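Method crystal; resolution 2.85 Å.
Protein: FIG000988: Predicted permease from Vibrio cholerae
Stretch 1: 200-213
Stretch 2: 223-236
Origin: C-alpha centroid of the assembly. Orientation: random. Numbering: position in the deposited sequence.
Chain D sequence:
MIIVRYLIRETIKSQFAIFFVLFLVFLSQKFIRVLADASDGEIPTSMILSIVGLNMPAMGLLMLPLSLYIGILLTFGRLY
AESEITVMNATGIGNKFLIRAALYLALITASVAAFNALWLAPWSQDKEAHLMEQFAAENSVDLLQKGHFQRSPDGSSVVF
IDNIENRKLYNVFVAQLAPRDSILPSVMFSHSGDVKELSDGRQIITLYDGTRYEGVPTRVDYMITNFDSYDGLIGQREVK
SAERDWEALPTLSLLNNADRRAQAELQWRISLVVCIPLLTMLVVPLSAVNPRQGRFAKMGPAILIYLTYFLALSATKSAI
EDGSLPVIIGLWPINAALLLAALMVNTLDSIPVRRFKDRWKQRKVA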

ATOM      1  N   ASP D 200      -5.318  19.090  38.687  1.00152.68           N
ATOM      2  CA  ASP D 200      -6.643  18.941  38.097  1.00155.20           C
ATOM      3  C   ASP D 200      -6.961  17.476  37.825  1.00158.32           C
ATOM      4  O   ASP D 200      -7.023  17.046  36.670  1.00149.57           O
ATOM      5  CB  ASP D 200      -6.746  19.754  36.803  1.00151.72           C
ATOM      6  N   GLY D 201      -7.181  16.711  38.894  1.00165.27           N
ATOM      7  CA  GLY D 201      -7.476  15.296  38.802  1.00170.14           C
ATOM      8  C   GLY D 201      -8.842  14.925  38.264  1.00173.51           C
ATOM      9  O   GLY D 201      -9.186  13.739  38.277  1.00169.68           O
ATOM     10  N   ARG D 202      -9.628  15.890  37.778  1.00176.83           N
ATOM     11  CA  ARG D 202     -10.995  15.643  37.326  1.00165.50           C
ATOM     12  C   ARG D 202     -11.255  16.398  36.024  1.00167.70           C
ATOM     13  O   ARG D 202     -10.455  17.235  35.593  1.00175.77           O
ATOM     14  CB  ARG D 202     -12.020  16.053  38.388  1.00153.42           C
ATOM     15  N   GLN D 203     -12.388  16.092  35.396  1.00156.79           N
ATOM     16  CA  GLN D 203     -12.813  16.726  34.152  1.00145.19           C
ATOM     17  C   GLN D 203     -14.152  17.397  34.405  1.00143.97           C
ATOM     18  O   GLN D 203     -15.087  16.750  34.886  1.00136.93           O
ATOM     19  CB  GLN D 203     -12.935  15.699  33.017  1.00135.21           C
ATOM     20  CG  GLN D 203     -11.934  14.552  33.107  1.00138.27           C
ATOM     21  CD  GLN D 203     -12.313  13.369  32.229  1.00141.20           C
ATOM     22  OE1 GLN D 203     -12.501  12.254  32.717  1.00140.70           O
ATOM     23  NE2 GLN D 203     -12.421  13.606  30.925  1.00144.63           N
ATOM     24  N   ILE D 204     -14.248  18.694  34.103  1.00150.03           N
ATOM     25  CA  ILE D 204     -15.445  19.464  34.411  1.00145.41           C
ATOM     26  C   ILE D 204     -15.963  20.138  33.147  1.00142.48           C
ATOM     27  O   ILE D 204     -15.261  20.264  32.140  1.00136.59           O
ATOM     28  CB  ILE D 204     -15.200  20.518  35.515  1.00142.97           C
ATOM     29  CG1 ILE D 204     -13.946  21.331  35.199  1.00150.19           C
ATOM     30  CG2 ILE D 204     -15.085  19.860  36.883  1.00138.24           C
ATOM     31  CD1 ILE D 204     -13.594  22.325  36.280  1.00155.30           C
ATOM     32  N   ILE D 205     -17.218  20.573  33.219  1.00147.50           N
ATOM     33  CA  ILE D 205     -17.893  21.296  32.146  1.00144.36           C
ATOM     34  C   ILE D 205     -18.655  22.453  32.775  1.00148.05           C
ATOM     35  O   ILE D 205     -19.212  22.317  33.867  1.00155.00           O
ATOM     36  CB  ILE D 205     -18.846  20.374  31.349  1.00132.45           C
ATOM     37  CG1 ILE D 205     -19.620  21.146  30.283  1.00129.65           C
ATOM     38  CG2 ILE D 205     -19.847  19.705  32.265  1.00127.93           C
ATOM     39  CD1 ILE D 205     -20.476  20.254  29.392  1.00125.34           C
ATOM     40  N   THR D 206     -18.662  23.598  32.105  1.00148.05           N
ATOM     41  CA  THR D 206     -19.439  24.744  32.555  1.00155.40           C
ATOM     42  C   THR D 206     -20.469  25.100  31.487  1.00155.09           C
ATOM     43  O   THR D 206     -20.209  24.923  30.298  1.00154.55           O
ATOM     44  CB  THR D 206     -18.526  25.940  32.856  1.00162.29           C
ATOM     45  OG1 THR D 206     -19.320  27.075  33.219  1.00169.45           O
ATOM     46  CG2 THR D 206     -17.664  26.282  31.650  1.00161.68           C
ATOM     47  N   LEU D 207     -21.648  25.575  31.902  1.00152.81           N
ATOM     48  CA  LEU D 207     -22.696  26.005  30.982  1.00149.55           C
ATOM     49  C   LEU D 207     -23.026  27.478  31.203  1.00156.83           C
ATOM     50  O   LEU D 207     -23.034  27.957  32.340  1.00162.10           O
ATOM     51  CB  LEU D 207     -23.974  25.167  31.152  1.00145.29           C
ATOM     52  CG  LEU D 207     -23.926  23.731  30.622  1.00144.62           C
ATOM     53  CD1 LEU D 207     -25.311  23.119  30.592  1.00140.51           C
ATOM     54  CD2 LEU D 207     -23.306  23.694  29.239  1.00149.74           C
ATOM     55  N   TYR D 208     -23.341  28.198  30.119  1.00158.09           N
ATOM     56  CA  TYR D 208     -23.578  29.645  30.195  1.00158.83           C
ATOM     57  C   TYR D 208     -24.945  30.005  29.624  1.00156.77           C
ATOM     58  O   TYR D 208     -25.303  29.534  28.540  1.00154.31           O
ATOM     59  CB  TYR D 208     -22.491  30.425  29.442  1.00157.96           C
ATOM     60  CG  TYR D 208     -21.073  30.186  29.912  1.00158.20           C
ATOM     61  CD1 TYR D 208     -20.776  29.983  31.258  1.00159.55           C
ATOM     62  CD2 TYR D 208     -20.027  30.178  29.005  1.00162.74           C
ATOM     63  CE1 TYR D 208     -19.471  29.775  31.676  1.00162.88           C
ATOM     64  CE2 TYR D 208     -18.726  29.971  29.409  1.00171.12           C
ATOM     65  CZ  TYR D 208     -18.451  29.770  30.740  1.00170.90           C
ATOM     66  OH  TYR D 208     -17.145  29.565  31.120  1.00176.12           O
ATOM     67  N   ASP D 209     -25.696  30.856  30.334  1.00150.01           N
ATOM     68  CA  ASP D 209     -26.987  31.318  29.830  1.00145.30           C
ATOM     69  C   ASP D 209     -27.930  30.167  29.485  1.00133.36           C
ATOM     70  O   ASP D 209     -28.188  29.913  28.304  1.00134.17           O
ATOM     71  CB  ASP D 209     -26.787  32.212  28.592  1.00149.11           C
ATOM     72  CG  ASP D 209     -28.009  33.091  28.280  1.00148.48           C
ATOM     73  OD1 ASP D 209     -29.048  32.986  28.976  1.00144.03           O
ATOM     74  OD2 ASP D 209     -27.923  33.913  27.338  1.00150.36           O
ATOM     75  N   GLY D 210     -28.455  29.476  30.489  1.00129.04           N
ATOM     76  CA  GLY D 210     -29.420  28.430  30.235  1.00127.32           C
ATOM     77  C   GLY D 210     -30.375  28.238  31.395  1.00129.01           C
ATOM     78  O   GLY D 210     -30.448  29.061  32.311  1.00130.44           O
ATOM     79  N   THR D 211     -31.126  27.137  31.336  1.00125.96           N
ATOM     80  CA  THR D 211     -32.037  26.739  32.402  1.00130.58           C
ATOM     81  C   THR D 211     -31.894  25.238  32.628  1.00130.84           C
ATOM     82  O   THR D 211     -31.722  24.474  31.672  1.00124.83           O
ATOM     83  CB  THR D 211     -33.497  27.108  32.066  1.00133.21           C
ATOM     84  OG1 THR D 211     -33.828  26.629  30.759  1.00136.24           O
ATOM     85  CG2 THR D 211     -33.668  28.605  32.065  1.00135.22           C
ATOM     86  N   ARG D 212     -31.919  24.820  33.892  1.00136.07           N
ATOM     87  CA  ARG D 212     -31.863  23.411  34.260  1.00130.97           C
ATOM     88  C   ARG D 212     -33.214  22.976  34.810  1.00123.43           C
ATOM     89  O   ARG D 212     -33.830  23.708  35.587  1.00134.35           O
ATOM     90  CB  ARG D 212     -30.776  23.154  35.303  1.00135.65           C
ATOM     91  CG  ARG D 212     -30.938  21.840  36.023  1.00137.05           C
ATOM     92  CD  ARG D 212     -29.689  21.456  36.770  1.00138.93           C
ATOM     93  NE  ARG D 212     -29.822  20.131  37.360  1.00144.01           N
ATOM     94  CZ  ARG D 212     -28.827  19.458  37.923  1.00150.01           C
ATOM     95  NH1 ARG D 212     -27.612  19.985  37.969  1.00152.59           N
ATOM     96  NH2 ARG D 212     -29.047  18.258  38.436  1.00154.05           N
ATOM     97  N   TYR D 213     -33.674  21.791  34.405  1.00118.34           N
ATOM     98  CA  TYR D 213     -34.988  21.271  34.788  1.00118.09           C
ATOM     99  C   TYR D 213     -34.795  19.955  35.534  1.00120.61           C
ATOM    100  O   TYR D 213     -34.468  18.936  34.920  1.00123.90           O
ATOM    101  CB  TYR D 213     -35.883  21.082  33.558  1.00115.44           C
ATOM    102  CG  TYR D 213     -35.985  22.314  32.674  1.00118.42           C
ATOM    103  CD1 TYR D 213     -35.011  22.597  31.725  1.00122.05           C
ATOM    104  CD2 TYR D 213     -37.054  23.194  32.788  1.00123.83           C
ATOM    105  CE1 TYR D 213     -35.095  23.723  30.922  1.00124.64           C
ATOM    106  CE2 TYR D 213     -37.145  24.323  31.990  1.00124.10           C
ATOM    107  CZ  TYR D 213     -36.167  24.583  31.059  1.00125.23           C
ATOM    108  OH  TYR D 213     -36.256  25.702  30.265  1.00129.21           O
TER
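Stretch 2 (223-236) MITNFDSYDGLIGQ

Stretch 2 runs antiparallel to stretch 1 as an extended, two-part strand. Residues 230-235 pair with strand 203-208 at 148° between their N-to-C directions, and residues 223-227 pair with strand 210-213 at 162°. The chain turns a corner at D228 and S229, alongside the corner of stretch 1 at D209, where D209 N donates to D228 O (3.0 Å).

The register pairs R212 with T225, G210 with F227, L207 with Y230 and I205 with G232, each through two backbone hydrogen bonds; R212 N to T225 O is 2.8 Å and L207 N to Y230 O 2.6 Å. A bulge then shifts the register by one. Q203 O accepts from both I234 N (2.7 Å) and G235 N (3.1 Å), while Q203 N to G235 O is very short at 2.4 Å. With its psi of -45° at the bulge, I234 points its CA-to-CB bond toward stretch 1; its m, t side chain brings CG1 within 3.6 Å of I205 CG2.

F227 has the largest buried area in the contact. Its p rotamer (chi1 52°, chi2 87°) swings the ring across the partner strand, where G210 leaves room: G210 CA lies 3.9 Å from the ring centroid, over its face, and a CB there would clash with F227 CZ. L207 CB packs 3.7 Å from F227 CE1. G235 likewise lacks a CB that would collide with Q203 OE1.

On the face bearing T211 and Y213, I224 adopts m, m and carries CD1 to 3.4 Å from Y213 CD2. N226, chi1 m, brings OD1 to 3.1 Å from T211 CG2. L233, t, p, reaches back with CD1 3.4 Å from Q203 O and 4.2 Å from I204 CG2. D231, chi1 m, places OD1 3.2 Å from T206 CB.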

ATOM      1  N   MET D 223     -37.788  21.457  39.682  1.00136.20           N
ATOM      2  CA  MET D 223     -36.996  22.575  40.176  1.00136.16           C
ATOM      3  C   MET D 223     -36.249  23.165  38.990  1.00127.63           C
ATOM      4  O   MET D 223     -35.440  22.480  38.360  1.00123.32           O
ATOM      5  CB  MET D 223     -36.023  22.160  41.281  1.00138.07           C
ATOM      6  CG  MET D 223     -35.492  23.352  42.066  1.00144.09           C
ATOM      7  SD  MET D 223     -33.829  23.118  42.714  1.00156.99           S
ATOM      8  CE  MET D 223     -34.075  21.722  43.807  1.00161.54           C
ATOM      9  N   ILE D 224     -36.531  24.425  38.684  1.00129.71           N
ATOM     10  CA  ILE D 224     -35.970  25.108  37.529  1.00125.57           C
ATOM     11  C   ILE D 224     -34.884  26.044  38.030  1.00124.60           C
ATOM     12  O   ILE D 224     -35.131  26.876  38.909  1.00130.28           O
ATOM     13  CB  ILE D 224     -37.048  25.877  36.753  1.00130.24           C
ATOM     14  CG1 ILE D 224     -38.334  25.056  36.664  1.00129.38           C
ATOM     15  CG2 ILE D 224     -36.551  26.220  35.364  1.00135.81           C
ATOM     16  CD1 ILE D 224     -38.156  23.725  35.980  1.00118.60           C
ATOM     17  N   THR D 225     -33.690  25.916  37.472  1.00123.99           N
ATOM     18  CA  THR D 225     -32.564  26.771  37.828  1.00129.29           C
ATOM     19  C   THR D 225     -32.186  27.582  36.595  1.00134.03           C
ATOM     20  O   THR D 225     -31.654  27.025  35.630  1.00138.94           O
ATOM     21  CB  THR D 225     -31.377  25.938  38.320  1.00132.28           C
ATOM     22  OG1 THR D 225     -31.844  24.851  39.134  1.00128.93           O
ATOM     23  CG2 THR D 225     -30.415  26.799  39.129  1.00137.70           C
ATOM     24  N   ASN D 226     -32.471  28.884  36.613  1.00126.33           N
ATOM     25  CA  ASN D 226     -32.020  29.789  35.561  1.00126.19           C
ATOM     26  C   ASN D 226     -30.632  30.280  35.943  1.00129.19           C
ATOM     27  O   ASN D 226     -30.466  30.970  36.954  1.00141.73           O
ATOM     28  CB  ASN D 226     -32.986  30.954  35.369  1.00130.43           C
ATOM     29  CG  ASN D 226     -34.317  30.518  34.805  1.00127.33           C
ATOM     30  OD1 ASN D 226     -34.662  29.342  34.857  1.00123.28           O
ATOM     31  ND2 ASN D 226     -35.076  31.465  34.265  1.00134.52           N
ATOM     32  N   PHE D 227     -29.637  29.923  35.139  1.00127.30           N
ATOM     33  CA  PHE D 227     -28.243  30.163  35.469  1.00133.33           C
ATOM     34  C   PHE D 227     -27.588  31.007  34.387  1.00142.62           C
ATOM     35  O   PHE D 227     -27.855  30.823  33.195  1.00149.95           O
ATOM     36  CB  PHE D 227     -27.472  28.835  35.644  1.00135.17           C
ATOM     37  CG  PHE D 227     -27.612  27.878  34.484  1.00134.23           C
ATOM     38  CD1 PHE D 227     -26.760  27.953  33.392  1.00131.06           C
ATOM     39  CD2 PHE D 227     -28.584  26.891  34.500  1.00130.37           C
ATOM     40  CE1 PHE D 227     -26.890  27.073  32.330  1.00125.41           C
ATOM     41  CE2 PHE D 227     -28.713  26.008  33.443  1.00129.40           C
ATOM     42  CZ  PHE D 227     -27.865  26.099  32.359  1.00127.13           C
ATOM     43  N   ASP D 228     -26.748  31.951  34.811  1.00145.52           N
ATOM     44  CA  ASP D 228     -25.817  32.568  33.876  1.00147.03           C
ATOM     45  C   ASP D 228     -24.569  31.709  33.731  1.00147.96           C
ATOM     46  O   ASP D 228     -24.006  31.605  32.636  1.00143.35           O
ATOM     47  CB  ASP D 228     -25.450  33.983  34.331  1.00148.62           C
ATOM     48  CG  ASP D 228     -26.657  34.917  34.399  1.00146.36           C
ATOM     49  OD1 ASP D 228     -27.664  34.668  33.699  1.00143.30           O
ATOM     50  OD2 ASP D 228     -26.589  35.914  35.151  1.00146.32           O
ATOM     51  N   SER D 229     -24.143  31.071  34.822  1.00153.14           N
ATOM     52  CA  SER D 229     -23.004  30.159  34.823  1.00153.92           C
ATOM     53  C   SER D 229     -23.305  28.990  35.751  1.00156.73           C
ATOM     54  O   SER D 229     -23.788  29.193  36.871  1.00164.21           O
ATOM     55  CB  SER D 229     -21.723  30.872  35.268  1.00155.75           C
ATOM     56  OG  SER D 229     -20.639  29.964  35.343  1.00152.55           O
ATOM     57  N   TYR D 230     -23.013  27.775  35.283  1.00150.94           N
ATOM     58  CA  TYR D 230     -23.257  26.562  36.055  1.00149.13           C
ATOM     59  C   TYR D 230     -22.234  25.502  35.667  1.00147.93           C
ATOM     60  O   TYR D 230     -22.007  25.265  34.477  1.00144.11           O
ATOM     61  CB  TYR D 230     -24.682  26.038  35.828  1.00143.44           C
ATOM     62  N   ASP D 231     -21.634  24.864  36.669  1.00147.90           N
ATOM     63  CA  ASP D 231     -20.605  23.851  36.480  1.00140.98           C
ATOM     64  C   ASP D 231     -21.174  22.451  36.683  1.00138.59           C
ATOM     65  O   ASP D 231     -22.240  22.262  37.273  1.00145.00           O
ATOM     66  CB  ASP D 231     -19.441  24.073  37.449  1.00147.08           C
ATOM     67  CG  ASP D 231     -18.696  25.360  37.180  1.00158.94           C
ATOM     68  OD1 ASP D 231     -18.242  25.556  36.034  1.00161.66           O
ATOM     69  OD2 ASP D 231     -18.569  26.182  38.112  1.00166.62           O
ATOM     70  N   GLY D 232     -20.428  21.464  36.196  1.00133.73           N
ATOM     71  CA  GLY D 232     -20.820  20.074  36.333  1.00133.38           C
ATOM     72  C   GLY D 232     -19.627  19.167  36.156  1.00136.23           C
ATOM     73  O   GLY D 232     -18.658  19.519  35.478  1.00140.19           O
ATOM     74  N   LEU D 233     -19.693  17.992  36.779  1.00136.82           N
ATOM     75  CA  LEU D 233     -18.594  17.037  36.732  1.00142.89           C
ATOM     76  C   LEU D 233     -18.767  16.088  35.555  1.00152.32           C
ATOM     77  O   LEU D 233     -19.863  15.584  35.304  1.00157.51           O
ATOM     78  CB  LEU D 233     -18.504  16.238  38.034  1.00140.13           C
ATOM     79  CG  LEU D 233     -17.372  15.204  38.100  1.00141.69           C
ATOM     80  CD1 LEU D 233     -16.008  15.874  38.013  1.00144.23           C
ATOM     81  CD2 LEU D 233     -17.461  14.348  39.353  1.00143.12           C
ATOM     82  N   ILE D 234     -17.674  15.844  34.836  1.00151.28           N
ATOM     83  CA  ILE D 234     -17.678  14.960  33.684  1.00152.19           C
ATOM     84  C   ILE D 234     -16.941  13.656  33.971  1.00157.39           C
ATOM     85  O   ILE D 234     -17.436  12.577  33.638  1.00160.16           O
ATOM     86  CB  ILE D 234     -17.082  15.678  32.452  1.00157.70           C
ATOM     87  CG1 ILE D 234     -18.147  16.537  31.770  1.00158.08           C
ATOM     88  CG2 ILE D 234     -16.461  14.689  31.461  1.00155.55           C
ATOM     89  CD1 ILE D 234     -17.725  17.038  30.411  1.00157.53           C
ATOM     90  N   GLY D 235     -15.774  13.729  34.596  1.00158.18           N
ATOM     91  CA  GLY D 235     -15.010  12.524  34.862  1.00155.68           C
ATOM     92  C   GLY D 235     -13.777  12.846  35.672  1.00156.58           C
ATOM     93  O   GLY D 235     -13.499  14.006  35.996  1.00154.37           O
ATOM     94  N   GLN D 236     -13.036  11.790  35.995  1.00159.86           N
ATOM     95  CA  GLN D 236     -11.801  11.911  36.761  1.00158.69           C
ATOM     96  C   GLN D 236     -10.902  10.690  36.550  1.00156.77           C
ATOM     97  O   GLN D 236      -9.801  10.795  36.007  1.00150.83           O
ATOM     98  CB  GLN D 236     -12.113  12.089  38.251  1.00153.04           C
TER